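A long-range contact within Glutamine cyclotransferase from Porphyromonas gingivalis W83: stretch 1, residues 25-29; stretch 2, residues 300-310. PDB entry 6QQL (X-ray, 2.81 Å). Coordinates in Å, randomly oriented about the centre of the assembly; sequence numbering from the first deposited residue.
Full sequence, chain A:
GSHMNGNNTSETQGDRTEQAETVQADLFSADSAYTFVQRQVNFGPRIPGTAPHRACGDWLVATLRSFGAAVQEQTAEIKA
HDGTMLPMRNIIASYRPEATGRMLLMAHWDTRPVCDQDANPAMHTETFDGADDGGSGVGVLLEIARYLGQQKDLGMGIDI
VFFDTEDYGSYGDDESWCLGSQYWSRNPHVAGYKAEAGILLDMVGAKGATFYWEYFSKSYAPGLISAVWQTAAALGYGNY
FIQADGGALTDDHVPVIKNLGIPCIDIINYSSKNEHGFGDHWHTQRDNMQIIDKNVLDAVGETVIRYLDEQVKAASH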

ATOM      1  N   ALA A  25      22.128   3.576   3.040  1.00 52.16           N
ATOM      2  CA  ALA A  25      20.932   4.097   2.380  1.00 56.73           C
ATOM      3  C   ALA A  25      21.301   4.617   0.992  1.00 61.57           C
ATOM      4  O   ALA A  25      21.344   5.821   0.760  1.00 58.50           O
ATOM      5  N   ASP A  26      21.530   3.692   0.061  1.00 62.38           N
ATOM      6  CA  ASP A  26      22.055   4.022  -1.257  1.00 68.59           C
ATOM      7  C   ASP A  26      21.008   4.134  -2.358  1.00 70.34           C
ATOM      8  O   ASP A  26      21.140   5.007  -3.221  1.00 74.33           O
ATOM      9  N   LEU A  27      19.965   3.297  -2.365  1.00 63.96           N
ATOM     10  CA  LEU A  27      19.153   3.156  -3.572  1.00 49.24           C
ATOM     11  C   LEU A  27      17.848   3.934  -3.582  1.00 44.83           C
ATOM     12  O   LEU A  27      17.309   4.173  -4.670  1.00 45.60           O
ATOM     13  N   PHE A  28      17.324   4.339  -2.435  1.00 35.76           N
ATOM     14  CA  PHE A  28      15.985   4.899  -2.367  1.00 19.69           C
ATOM     15  C   PHE A  28      16.028   6.354  -1.929  1.00 27.15           C
ATOM     16  O   PHE A  28      16.645   6.683  -0.913  1.00 45.22           O
ATOM     17  N   SER A  29      15.318   7.212  -2.641  1.00 26.47           N
ATOM     18  CA  SER A  29      15.266   8.627  -2.295  1.00 23.56           C
ATOM     19  C   SER A  29      13.953   8.900  -1.580  1.00 26.56           C
ATOM     20  O   SER A  29      12.875   8.741  -2.163  1.00 19.65           O
ATOM     21  N   VAL A 300      11.010   2.498   5.472  1.00 26.47           N
ATOM     22  CA  VAL A 300      10.230   1.521   4.721  1.00 23.04           C
ATOM     23  C   VAL A 300      10.783   1.383   3.318  1.00 24.37           C
ATOM     24  O   VAL A 300      11.034   0.269   2.836  1.00 19.69           O
ATOM     25  N   GLY A 301      10.938   2.522   2.630  1.00 23.07           N
ATOM     26  CA  GLY A 301      11.421   2.507   1.257  1.00 19.39           C
ATOM     27  C   GLY A 301      12.779   1.853   1.100  1.00 21.61           C
ATOM     28  O   GLY A 301      12.962   0.958   0.269  1.00 21.49           O
ATOM     29  N   GLU A 302      13.759   2.293   1.886  1.00 30.22           N
ATOM     30  CA  GLU A 302      15.090   1.731   1.717  1.00 33.18           C
ATOM     31  C   GLU A 302      15.113   0.254   2.097  1.00 32.67           C
ATOM     32  O   GLU A 302      15.852  -0.525   1.477  1.00 28.57           O
ATOM     33  N   THR A 303      14.271  -0.162   3.059  1.00 39.27           N
ATOM     34  CA  THR A 303      14.168  -1.589   3.380  1.00 37.62           C
ATOM     35  C   THR A 303      13.625  -2.377   2.194  1.00 28.56           C
ATOM     36  O   THR A 303      14.241  -3.350   1.747  1.00 39.76           O
ATOM     37  N   VAL A 304      12.502  -1.940   1.632  1.00 26.88           N
ATOM     38  CA  VAL A 304      11.861  -2.747   0.603  1.00 28.45           C
ATOM     39  C   VAL A 304      12.731  -2.828  -0.644  1.00 34.49           C
ATOM     40  O   VAL A 304      12.895  -3.906  -1.224  1.00 35.76           O
ATOM     41  N   ILE A 305      13.308  -1.700  -1.076  1.00 32.66           N
ATOM     42  CA  ILE A 305      14.171  -1.720  -2.260  1.00 34.81           C
ATOM     43  C   ILE A 305      15.379  -2.644  -2.042  1.00 24.86           C
ATOM     44  O   ILE A 305      15.749  -3.426  -2.928  1.00 19.13           O
ATOM     45  N   ARG A 306      15.978  -2.605  -0.849  1.00 18.74           N
ATOM     46  CA  ARG A 306      17.113  -3.473  -0.553  1.00 20.54           C
ATOM     47  C   ARG A 306      16.706  -4.938  -0.573  1.00 19.68           C
ATOM     48  O   ARG A 306      17.396  -5.780  -1.160  1.00 20.43           O
ATOM     49  N   TYR A 307      15.596  -5.264   0.079  1.00 19.07           N
ATOM     50  CA  TYR A 307      15.107  -6.629   0.011  1.00 28.26           C
ATOM     51  C   TYR A 307      14.834  -7.012  -1.447  1.00 36.22           C
ATOM     52  O   TYR A 307      15.109  -8.143  -1.875  1.00 30.06           O
ATOM     53  N   LEU A 308      14.290  -6.072  -2.224  1.00 41.37           N
ATOM     54  CA  LEU A 308      14.022  -6.318  -3.636  1.00 39.07           C
ATOM     55  C   LEU A 308      15.301  -6.452  -4.449  1.00 30.61           C
ATOM     56  O   LEU A 308      15.332  -7.201  -5.432  1.00 27.84           O
ATOM     57  N   ASP A 309      16.376  -5.783  -4.036  1.00 33.37           N
ATOM     58  CA  ASP A 309      17.601  -5.818  -4.829  1.00 42.51           C
ATOM     59  C   ASP A 309      18.244  -7.196  -4.792  1.00 49.59           C
ATOM     60  O   ASP A 309      18.619  -7.739  -5.834  1.00 62.62           O
ATOM     61  N   GLU A 310      18.433  -7.760  -3.598  1.00 50.46           N
ATOM     62  CA  GLU A 310      19.080  -9.064  -3.537  1.00 51.70           C
ATOM     63  C   GLU A 310      18.180 -10.158  -4.094  1.00 45.00           C
ATOM     64  O   GLU A 310      18.685 -11.145  -4.640  1.00 39.53           O
TER

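A chain segment without regular secondary structure can leave some of its backbone amides without a partner, and an acidic side chain from a neighbouring helix can supply the missing acceptors. Here Glu302 does so for residues far away in sequence. Its CA-to-CB bond points sideways, but chi1 t and chi2 p bring the carboxylate to the loop, where its two oxygens divide the work: Leu27 N donates to Glu302 OE2 (3.1 Å, 161° at the hydrogen) and Phe28 N to Glu302 OE1 (3.0 Å, 142°). Arg306, one helical turn on, adds charge; it starts sideways and its end comes nearer (chi1 m, chi2 m, chi3 t). Arg306 NH2 lies 3.3 Å from Glu302 OE2, a salt bridge by charge alone, since the oxygen sits well out of the guanidinium plane. Arg306 NH2 is also 2.9 Å from Asp26 N, but both are donors, so no hydrogen bond results.

Apolar packing adjoins this polar centre. Leu27 (m, t) points toward the helix, with Leu27 CB 4.0 Å from Ile305 CG2, while Leu27 CD1 lies 3.5 Å from Arg306 NE, a van der Waals contact with the guanidinium group. Ile305, chi1 t, points toward the loop. Phe28, chi1 t, also points in; Phe28 CB meets Ile305 CG2 at 3.8 Å, while its ring lies against Gly301, whose CA stands 3.4 Å from the Phe28 ring centroid in a CH-pi contact over the face. Glycine leaves room for this approach: an ideal CB on Gly301 would fall 2.0 Å from Phe28 CZ, a clash.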

ATOM      1  CB  ALA A  25      20.292   5.188   3.220  1.00 51.22           C
ATOM      2  CB  ASP A  26      23.095   2.975  -1.674  1.00 69.56           C
ATOM      3  CG  ASP A  26      24.469   3.573  -1.885  1.00 72.82           C
ATOM      4  OD1 ASP A  26      24.595   4.812  -1.781  1.00 68.15           O
ATOM      5  OD2 ASP A  26      25.417   2.802  -2.146  1.00 75.83           O
ATOM      6  CB  LEU A  27      18.810   1.683  -3.806  1.00 41.30           C
ATOM      7  CG  LEU A  27      20.002   0.754  -3.642  1.00 40.95           C
ATOM      8  CD1 LEU A  27      19.546  -0.696  -3.601  1.00 35.01           C
ATOM      9  CD2 LEU A  27      20.950   1.010  -4.799  1.00 41.34           C
ATOM     10  CB  PHE A  28      15.163   4.060  -1.409  1.00 18.65           C
ATOM     11  CG  PHE A  28      13.773   4.540  -1.195  1.00 25.05           C
ATOM     12  CD1 PHE A  28      13.500   5.503  -0.234  1.00 17.46           C
ATOM     13  CD2 PHE A  28      12.713   3.948  -1.884  1.00 31.70           C
ATOM     14  CE1 PHE A  28      12.204   5.914  -0.006  1.00 27.14           C
ATOM     15  CE2 PHE A  28      11.393   4.341  -1.653  1.00 15.71           C
ATOM     16  CZ  PHE A  28      11.139   5.329  -0.719  1.00 20.07           C
ATOM     17  CB  SER A  29      15.370   9.527  -3.513  1.00 20.79           C
ATOM     18  OG  SER A  29      14.774  10.774  -3.181  1.00 20.76           O
ATOM     19  CB  VAL A 300       8.748   1.919   4.674  1.00 23.79           C
ATOM     20  CG1 VAL A 300       8.000   0.958   3.748  1.00 26.42           C
ATOM     21  CG2 VAL A 300       8.135   1.941   6.068  1.00 16.26           C
ATOM     22  CB  GLU A 302      16.115   2.510   2.538  1.00 41.61           C
ATOM     23  CG  GLU A 302      17.557   2.175   2.181  1.00 50.11           C
ATOM     24  CD  GLU A 302      17.988   2.734   0.831  1.00 45.82           C
ATOM     25  OE1 GLU A 302      17.657   3.907   0.540  1.00 44.31           O
ATOM     26  OE2 GLU A 302      18.661   1.998   0.069  1.00 31.68           O
ATOM     27  CB  THR A 303      13.296  -1.830   4.630  1.00 17.39           C
ATOM     28  OG1 THR A 303      13.920  -1.291   5.808  1.00 17.83           O
ATOM     29  CG2 THR A 303      13.098  -3.297   4.847  1.00 17.54           C
ATOM     30  CB  VAL A 304      10.459  -2.196   0.292  1.00 16.10           C
ATOM     31  CG1 VAL A 304       9.885  -2.866  -0.916  1.00 16.11           C
ATOM     32  CG2 VAL A 304       9.564  -2.412   1.470  1.00 15.81           C
ATOM     33  CB  ILE A 305      14.572  -0.281  -2.654  1.00 17.96           C
ATOM     34  CG1 ILE A 305      15.045  -0.233  -4.106  1.00 24.64           C
ATOM     35  CG2 ILE A 305      15.670   0.284  -1.775  1.00 19.94           C
ATOM     36  CD1 ILE A 305      14.770   1.067  -4.786  1.00 22.19           C
ATOM     37  CB  ARG A 306      17.707  -3.095   0.802  1.00 25.83           C
ATOM     38  CG  ARG A 306      18.560  -1.921   0.670  1.00 29.03           C
ATOM     39  CD  ARG A 306      19.877  -2.332   0.079  1.00 36.99           C
ATOM     40  NE  ARG A 306      20.628  -1.141  -0.290  1.00 67.61           N
ATOM     41  CZ  ARG A 306      21.091  -0.225   0.556  1.00 72.12           C
ATOM     42  NH1 ARG A 306      20.902  -0.355   1.861  1.00 64.50           N
ATOM     43  NH2 ARG A 306      21.751   0.827   0.081  1.00 70.85           N
ATOM     44  CB  TYR A 307      13.846  -6.777   0.873  1.00 23.25           C
ATOM     45  CG  TYR A 307      13.181  -8.106   0.663  1.00 18.78           C
ATOM     46  CD1 TYR A 307      13.548  -9.207   1.428  1.00 19.38           C
ATOM     47  CD2 TYR A 307      12.268  -8.287  -0.369  1.00 18.54           C
ATOM     48  CE1 TYR A 307      12.975 -10.443   1.209  1.00 30.21           C
ATOM     49  CE2 TYR A 307      11.704  -9.508  -0.608  1.00 33.88           C
ATOM     50  CZ  TYR A 307      12.052 -10.590   0.183  1.00 34.36           C
ATOM     51  OH  TYR A 307      11.468 -11.810  -0.066  1.00 25.97           O
ATOM     52  CB  LEU A 308      13.131  -5.198  -4.189  1.00 35.55           C
ATOM     53  CG  LEU A 308      12.537  -5.337  -5.592  1.00 29.75           C
ATOM     54  CD1 LEU A 308      11.825  -6.664  -5.771  1.00 38.32           C
ATOM     55  CD2 LEU A 308      11.552  -4.208  -5.787  1.00 24.44           C
ATOM     56  CB  ASP A 309      18.594  -4.767  -4.343  1.00 51.21           C
ATOM     57  CG  ASP A 309      19.763  -4.617  -5.280  1.00 53.27           C
ATOM     58  OD1 ASP A 309      19.492  -4.289  -6.449  1.00 54.49           O
ATOM     59  OD2 ASP A 309      20.928  -4.827  -4.872  1.00 52.17           O
ATOM     60  CB  GLU A 310      19.507  -9.395  -2.099  1.00 55.55           C
ATOM     61  CG  GLU A 310      18.516 -10.269  -1.306  1.00 64.37           C
ATOM     62  CD  GLU A 310      19.140 -10.904  -0.055  1.00 72.27           C
ATOM     63  OE1 GLU A 310      20.033 -10.266   0.543  1.00 75.60           O
ATOM     64  OE2 GLU A 310      18.731 -12.024   0.344  1.00 63.62           O
TER